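GDSL-like protein (Roseburia intestinalis L1-82, PDB 6HFZ) acts as a two-domain esterase that removes acetyl groups from complex beta-mannans. Local coordinates at residues G87-A91 and G123-K127; L95-P100 and K127-T133. All blocks are in the same frame, centred on the assembly; numbering follows the deposited sequence.

Interaction 1: G87-A91 and G123-K127; sequences GVARA and GLVRK
Val88 and Leu124 bring their CA atoms to within 4.4 Å of each other where helix 84-96 lies beside helix 115-129, the axes of the two segments being 9.0 Å apart and inclined by 28° in the same general direction. At this narrow point a valine branch meets backbone as well as side chain. Because CG2 of Val88 is anti to its own amide nitrogen, it presses on the link between Gly123 and Leu124, 3.7 Å from the Gly123 carbonyl carbon. A side chain on Gly87 would crowd Leu124 CD2, and the bare Gly123 probably also eases the approach. Leu124 answers from the other helix. Its CB lies 4.0 Å from CB of Val88, while its CD1 branch reaches over the Gly87 carbonyl, 3.7 Å from Gly87 O, and also touches the methyl of Ala91. Leu124 further packs on Leu38 of strand 32-39, which sets this part of helix 115-129 against the central sheet.

Lys127, one turn further along its helix, spans the groove. Its chain runs out from the backbone and bends at chi3 (-72°), laying CD 4.0 Å from CB of Ala91 and delivering the ammonium group to Val88 O. That bond is 3.0 Å from Lys127 NZ to Val88 O, but NZ stands above the carbonyl plane, 39° out of it. The same NZ also donates to the backbone oxygen of Glu236, immediately before strand 237-241, and Val88 itself touches Ser238 on that strand.

The chemistry is thus mostly apolar packing between closely approaching helices, edged by a lysine whose methylene groups join the packing and whose ammonium group is held by carbonyl oxygens, probably helping to tie the hydrolase helices to the segment entering the second domain.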
ATOM      1  N   GLY A  87       3.032  -0.342  -2.821  1.00 20.76           N
ATOM      2  CA  GLY A  87       3.594   0.691  -1.929  1.00 19.61           C
ATOM      3  C   GLY A  87       5.079   0.984  -2.138  1.00 18.60           C
ATOM      4  O   GLY A  87       5.492   2.164  -2.186  1.00 19.77           O
ATOM      5  N   VAL A  88       5.897  -0.049  -2.207  1.00 16.75           N
ATOM      6  CA  VAL A  88       7.355   0.164  -2.376  1.00 18.06           C
ATOM      7  C   VAL A  88       7.661   0.799  -3.741  1.00 18.89           C
ATOM      8  O   VAL A  88       8.571   1.663  -3.822  1.00 23.47           O
ATOM      9  CB  VAL A  88       8.190  -1.113  -2.096  1.00 18.53           C
ATOM     10  CG1 VAL A  88       7.858  -2.185  -3.098  1.00 18.51           C
ATOM     11  CG2 VAL A  88       9.687  -0.829  -2.043  1.00 18.90           C
ATOM     12  N   ALA A  89       6.919   0.462  -4.786  1.00 19.85           N
ATOM     13  CA  ALA A  89       7.124   1.019  -6.162  1.00 21.98           C
ATOM     14  C   ALA A  89       6.622   2.456  -6.290  1.00 22.93           C
ATOM     15  O   ALA A  89       7.103   3.109  -7.166  1.00 25.10           O
ATOM     16  CB  ALA A  89       6.395   0.184  -7.177  1.00 21.88           C
ATOM     17  N   ARG A  90       5.612   2.866  -5.508  1.00 18.99           N
ATOM     18  CA  ARG A  90       5.030   4.209  -5.576  1.00 20.45           C
ATOM     19  C   ARG A  90       5.539   5.115  -4.438  1.00 22.62           C
ATOM     20  O   ARG A  90       5.166   6.294  -4.382  1.00 22.68           O
ATOM     21  CB  ARG A  90       3.506   4.152  -5.613  1.00 19.24           C
ATOM     22  CG  ARG A  90       2.819   3.838  -4.295  1.00 17.26           C
ATOM     23  CD  ARG A  90       1.409   3.400  -4.493  1.00 19.10           C
ATOM     24  NE  ARG A  90       0.727   3.070  -3.247  1.00 18.26           N
ATOM     25  CZ  ARG A  90       0.160   3.920  -2.403  1.00 20.53           C
ATOM     26  NH1 ARG A  90       0.257   5.225  -2.611  1.00 20.30           N
ATOM     27  NH2 ARG A  90      -0.546   3.439  -1.373  1.00 20.17           N
ATOM     28  N   ALA A  91       6.377   4.585  -3.548  1.00 22.18           N
ATOM     29  CA  ALA A  91       6.701   5.304  -2.311  1.00 23.23           C
ATOM     30  C   ALA A  91       7.388   6.641  -2.637  1.00 24.30           C
ATOM     31  O   ALA A  91       7.053   7.663  -2.049  1.00 21.43           O
ATOM     32  CB  ALA A  91       7.542   4.450  -1.379  1.00 24.99           C
ATOM     33  N   GLY A 123      10.985  -4.423   1.916  1.00 19.91           N
ATOM     34  CA  GLY A 123      11.457  -3.442   0.953  1.00 21.51           C
ATOM     35  C   GLY A 123      10.862  -2.075   1.192  1.00 19.46           C
ATOM     36  O   GLY A 123      11.572  -1.084   1.166  1.00 20.65           O
ATOM     37  N   LEU A 124       9.535  -2.026   1.441  1.00 18.74           N
ATOM     38  CA  LEU A 124       8.866  -0.754   1.695  1.00 19.07           C
ATOM     39  C   LEU A 124       9.405  -0.103   2.967  1.00 19.45           C
ATOM     40  O   LEU A 124       9.752   1.141   2.978  1.00 21.38           O
ATOM     41  CB  LEU A 124       7.355  -0.991   1.805  1.00 21.17           C
ATOM     42  CG  LEU A 124       6.577   0.245   2.260  1.00 18.79           C
ATOM     43  CD1 LEU A 124       6.695   1.404   1.258  1.00 20.49           C
ATOM     44  CD2 LEU A 124       5.107  -0.108   2.519  1.00 19.74           C
ATOM     45  N   VAL A 125       9.473  -0.876   4.059  1.00 19.57           N
ATOM     46  CA  VAL A 125       9.942  -0.351   5.339  1.00 19.51           C
ATOM     47  C   VAL A 125      11.384   0.195   5.197  1.00 21.28           C
ATOM     48  O   VAL A 125      11.705   1.297   5.694  1.00 21.01           O
ATOM     49  CB  VAL A 125       9.804  -1.390   6.475  1.00 20.36           C
ATOM     50  CG1 VAL A 125      10.556  -0.974   7.733  1.00 23.27           C
ATOM     51  CG2 VAL A 125       8.353  -1.706   6.792  1.00 21.52           C
ATOM     52  N   ARG A 126      12.293  -0.623   4.654  1.00 22.98           N
ATOM     53  CA  ARG A 126      13.691  -0.172   4.438  1.00 22.92           C
ATOM     54  C   ARG A 126      13.718   1.149   3.657  1.00 23.92           C
ATOM     55  O   ARG A 126      14.431   2.086   4.041  1.00 23.22           O
ATOM     56  CB  ARG A 126      14.532  -1.248   3.763  1.00 22.56           C
ATOM     57  CG  ARG A 126      14.798  -2.447   4.658  1.00 24.11           C
ATOM     58  CD  ARG A 126      15.578  -3.515   3.954  1.00 23.14           C
ATOM     59  NE  ARG A 126      16.926  -3.036   3.670  1.00 24.53           N
ATOM     60  CZ  ARG A 126      17.978  -3.224   4.465  1.00 25.50           C
ATOM     61  NH1 ARG A 126      17.828  -3.774   5.659  1.00 24.19           N
ATOM     62  NH2 ARG A 126      19.190  -2.890   4.020  1.00 25.67           N
ATOM     63  N   LYS A 127      12.966   1.243   2.553  1.00 20.89           N
ATOM     64  CA  LYS A 127      13.013   2.434   1.711  1.00 23.96           C
ATOM     65  C   LYS A 127      12.548   3.660   2.499  1.00 23.65           C
ATOM     66  O   LYS A 127      13.073   4.745   2.369  1.00 25.74           O
ATOM     67  CB  LYS A 127      12.181   2.223   0.444  1.00 25.30           C
ATOM     68  CG  LYS A 127      11.948   3.455  -0.440  1.00 27.42           C
ATOM     69  CD  LYS A 127      11.324   3.173  -1.775  1.00 31.96           C
ATOM     70  CE  LYS A 127      12.269   2.496  -2.734  1.00 40.45           C
ATOM     71  NZ  LYS A 127      11.570   1.811  -3.852  1.00 48.54           N
TER

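Interaction 2: L95-P100 and K127-T133; sequences LLSKEP and KVYTSKT
Chi1 of Thr133 (71°) sets OG1 between the backbone N and the carbonyl carbon, which turns the hydroxyl to Pro100 and the methyl CG2 to Glu99. Thr133 OG1 donates to Pro100 O at 2.6 Å, in the carbonyl plane and with a C=O...O angle of 157°, while CG2 rests 3.8 Å from CA of Glu99. Replacing Thr133 by an alanine takes away both OG1 and CG2, and is likely to leave Pro100 O without this donor and a gap beside Glu99.

Ser131 folds back on its own chain. Its OG gives a 2.7 Å bond to Val128 O, which also accepts from Ser131 N on the same face, so a carbonyl in the last turn of the helix is gripped twice. Against this hydroxyl lies Leu96 CD2, 3.6 Å from Ser131 OG, and CD1 of Leu96 touches CG of Lys127. Deeper in, Leu95 CD2 meets Val128 CG2 at 3.9 Å, the side chains crossing at about a right angle, and both rest on Val103.

The contact lies where two successive helices run into the neighbouring parallel strands 102-106 and 136-141; such right-handed beta-alpha-beta units build the alpha/beta/alpha sandwich of the SGNH hydrolase fold.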
ATOM      1  N   LEU A  95       4.765   9.546  -1.573  1.00 23.24           N
ATOM      2  CA  LEU A  95       5.074   9.769  -0.155  1.00 24.25           C
ATOM      3  C   LEU A  95       6.373  10.557   0.029  1.00 26.17           C
ATOM      4  O   LEU A  95       6.388  11.629   0.641  1.00 27.30           O
ATOM      5  CB  LEU A  95       5.196   8.413   0.547  1.00 25.95           C
ATOM      6  CG  LEU A  95       5.601   8.453   2.023  1.00 25.75           C
ATOM      7  CD1 LEU A  95       4.541   9.151   2.871  1.00 25.05           C
ATOM      8  CD2 LEU A  95       5.841   7.060   2.587  1.00 24.88           C
ATOM      9  N   LEU A  96       7.497   9.988  -0.409  1.00 22.96           N
ATOM     10  CA  LEU A  96       8.805  10.511  -0.008  1.00 23.88           C
ATOM     11  C   LEU A  96       9.060  11.896  -0.622  1.00 25.79           C
ATOM     12  O   LEU A  96       9.729  12.706   0.013  1.00 28.79           O
ATOM     13  CB  LEU A  96       9.914   9.525  -0.374  1.00 24.94           C
ATOM     14  CG  LEU A  96       9.784   8.143   0.269  1.00 26.47           C
ATOM     15  CD1 LEU A  96      10.930   7.261  -0.193  1.00 28.49           C
ATOM     16  CD2 LEU A  96       9.698   8.218   1.788  1.00 27.05           C
ATOM     17  N   SER A  97       8.516  12.146  -1.817  1.00 25.74           N
ATOM     18  CA  SER A  97       8.548  13.444  -2.475  1.00 26.85           C
ATOM     19  C   SER A  97       7.872  14.520  -1.607  1.00 29.46           C
ATOM     20  O   SER A  97       8.168  15.705  -1.817  1.00 28.88           O
ATOM     21  CB  SER A  97       7.906  13.372  -3.869  1.00 27.75           C
ATOM     22  OG  SER A  97       6.500  13.183  -3.807  1.00 32.91           O
ATOM     23  N   LYS A  98       6.990  14.135  -0.657  1.00 27.08           N
ATOM     24  CA  LYS A  98       6.282  15.105   0.184  1.00 25.37           C
ATOM     25  C   LYS A  98       7.060  15.389   1.482  1.00 24.47           C
ATOM     26  O   LYS A  98       6.552  16.140   2.346  1.00 27.13           O
ATOM     27  CB  LYS A  98       4.869  14.647   0.559  1.00 28.47           C
ATOM     28  CG  LYS A  98       4.027  13.990  -0.521  1.00 34.62           C
ATOM     29  CD  LYS A  98       3.895  14.765  -1.794  1.00 33.39           C
ATOM     30  CE  LYS A  98       2.694  14.307  -2.603  1.00 38.08           C
ATOM     31  NZ  LYS A  98       2.720  14.852  -3.978  1.00 36.74           N
ATOM     32  N   GLU A  99       8.231  14.771   1.645  1.00 24.63           N
ATOM     33  CA  GLU A  99       9.158  15.035   2.766  1.00 25.78           C
ATOM     34  C   GLU A  99       8.490  14.772   4.113  1.00 25.51           C
ATOM     35  O   GLU A  99       8.431  15.633   4.992  1.00 25.29           O
ATOM     36  CB  GLU A  99       9.692  16.472   2.715  1.00 28.88           C
ATOM     37  CG  GLU A  99      10.563  16.724   1.492  1.00 33.52           C
ATOM     38  CD  GLU A  99      10.934  18.194   1.320  1.00 43.07           C
ATOM     39  OE1 GLU A  99      12.138  18.483   1.295  1.00 49.14           O
ATOM     40  OE2 GLU A  99      10.012  19.046   1.186  1.00 52.71           O
ATOM     41  N   PRO A 100       7.985  13.549   4.359  1.00 24.89           N
ATOM     42  CA  PRO A 100       7.201  13.299   5.562  1.00 22.76           C
ATOM     43  C   PRO A 100       8.119  13.254   6.790  1.00 23.98           C
ATOM     44  O   PRO A 100       9.291  12.812   6.701  1.00 24.38           O
ATOM     45  CB  PRO A 100       6.594  11.902   5.273  1.00 24.42           C
ATOM     46  CG  PRO A 100       7.662  11.234   4.402  1.00 26.15           C
ATOM     47  CD  PRO A 100       8.146  12.367   3.511  1.00 25.40           C
ATOM     48  N   LYS A 127      12.966   1.243   2.553  1.00 20.89           N
ATOM     49  CA  LYS A 127      13.013   2.434   1.711  1.00 23.96           C
ATOM     50  C   LYS A 127      12.548   3.660   2.499  1.00 23.65           C
ATOM     51  O   LYS A 127      13.073   4.745   2.369  1.00 25.74           O
ATOM     52  CB  LYS A 127      12.181   2.223   0.444  1.00 25.30           C
ATOM     53  CG  LYS A 127      11.948   3.455  -0.440  1.00 27.42           C
ATOM     54  CD  LYS A 127      11.324   3.173  -1.775  1.00 31.96           C
ATOM     55  CE  LYS A 127      12.269   2.496  -2.734  1.00 40.45           C
ATOM     56  NZ  LYS A 127      11.570   1.811  -3.852  1.00 48.54           N
ATOM     57  N   VAL A 128      11.425   3.528   3.222  1.00 23.76           N
ATOM     58  CA  VAL A 128      10.898   4.692   3.947  1.00 20.94           C
ATOM     59  C   VAL A 128      11.830   5.074   5.102  1.00 22.57           C
ATOM     60  O   VAL A 128      12.118   6.262   5.322  1.00 21.10           O
ATOM     61  CB  VAL A 128       9.447   4.439   4.403  1.00 19.61           C
ATOM     62  CG1 VAL A 128       8.951   5.530   5.327  1.00 20.97           C
ATOM     63  CG2 VAL A 128       8.498   4.242   3.224  1.00 20.83           C
ATOM     64  N   TYR A 129      12.303   4.091   5.849  1.00 22.68           N
ATOM     65  CA  TYR A 129      13.048   4.304   7.081  1.00 24.52           C
ATOM     66  C   TYR A 129      14.401   4.968   6.757  1.00 23.56           C
ATOM     67  O   TYR A 129      14.849   5.828   7.497  1.00 23.73           O
ATOM     68  CB  TYR A 129      13.235   2.984   7.816  1.00 25.74           C
ATOM     69  CG  TYR A 129      13.913   3.043   9.166  1.00 27.23           C
ATOM     70  CD1 TYR A 129      13.287   3.590  10.281  1.00 29.29           C
ATOM     71  CD2 TYR A 129      15.218   2.605   9.320  1.00 27.45           C
ATOM     72  CE1 TYR A 129      13.910   3.598  11.525  1.00 28.94           C
ATOM     73  CE2 TYR A 129      15.847   2.597  10.565  1.00 29.06           C
ATOM     74  CZ  TYR A 129      15.188   3.096  11.669  1.00 27.85           C
ATOM     75  OH  TYR A 129      15.773   3.055  12.910  1.00 33.25           O
ATOM     76  N   THR A 130      15.008   4.585   5.631  1.00 25.08           N
ATOM     77  CA  THR A 130      16.326   5.161   5.245  1.00 22.75           C
ATOM     78  C   THR A 130      16.206   6.360   4.300  1.00 25.69           C
ATOM     79  O   THR A 130      17.258   6.927   3.839  1.00 27.80           O
ATOM     80  CB  THR A 130      17.243   4.086   4.665  1.00 25.22           C
ATOM     81  OG1 THR A 130      16.659   3.682   3.427  1.00 24.80           O
ATOM     82  CG2 THR A 130      17.414   2.921   5.611  1.00 26.29           C
ATOM     83  N   SER A 131      15.003   6.838   4.020  1.00 22.05           N
ATOM     84  CA  SER A 131      14.827   8.001   3.124  1.00 22.77           C
ATOM     85  C   SER A 131      15.420   9.281   3.742  1.00 26.87           C
ATOM     86  O   SER A 131      15.745   9.344   4.944  1.00 27.24           O
ATOM     87  CB  SER A 131      13.385   8.204   2.763  1.00 22.74           C
ATOM     88  OG  SER A 131      12.604   8.514   3.908  1.00 24.49           O
ATOM     89  N   LYS A 132      15.514  10.326   2.919  1.00 28.81           N
ATOM     90  CA  LYS A 132      16.250  11.548   3.267  1.00 32.19           C
ATOM     91  C   LYS A 132      15.778  12.184   4.575  1.00 31.65           C
ATOM     92  O   LYS A 132      16.638  12.614   5.369  1.00 30.47           O
ATOM     93  CB  LYS A 132      16.133  12.568   2.130  1.00 34.88           C
ATOM     94  CG  LYS A 132      16.989  13.816   2.323  1.00 43.58           C
ATOM     95  CD  LYS A 132      17.046  14.736   1.103  1.00 50.91           C
ATOM     96  CE  LYS A 132      15.689  15.223   0.623  1.00 58.45           C
ATOM     97  NZ  LYS A 132      15.191  14.443  -0.539  1.00 62.65           N
ATOM     98  N   THR A 133      14.452  12.264   4.803  1.00 26.75           N
ATOM     99  CA  THR A 133      13.922  12.951   5.976  1.00 26.38           C
ATOM    100  C   THR A 133      13.951  12.049   7.224  1.00 29.95           C
ATOM    101  O   THR A 133      13.611  12.548   8.324  1.00 28.87           O
ATOM    102  CB  THR A 133      12.527  13.530   5.736  1.00 30.43           C
ATOM    103  OG1 THR A 133      11.615  12.426   5.656  1.00 26.92           O
ATOM    104  CG2 THR A 133      12.441  14.386   4.486  1.00 28.67           C
TER

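How the interactions relate
Both contacts use helix 84-96 and helix 115-129, interaction 2 running on into the loops that follow them, so together they read as one interface followed from its interior to its end. Interaction 1 is the buried part, about 9 Å from the centre of the chain, whereas interaction 2, with its centre about 15 Å out, is only partly buried. Their polar chemistry changes accordingly: a charged lysine bridges main-chain oxygens at the first, while short hydroxyl-to-carbonyl bonds fasten turns and loops at the second. Lys127 takes part in both, and a probable hydrogen bond from Leu96 N to Ala91 O, 2.9 Å long, connects the segments within helix 84-96. Leucines packed on the central sheet are common to the two.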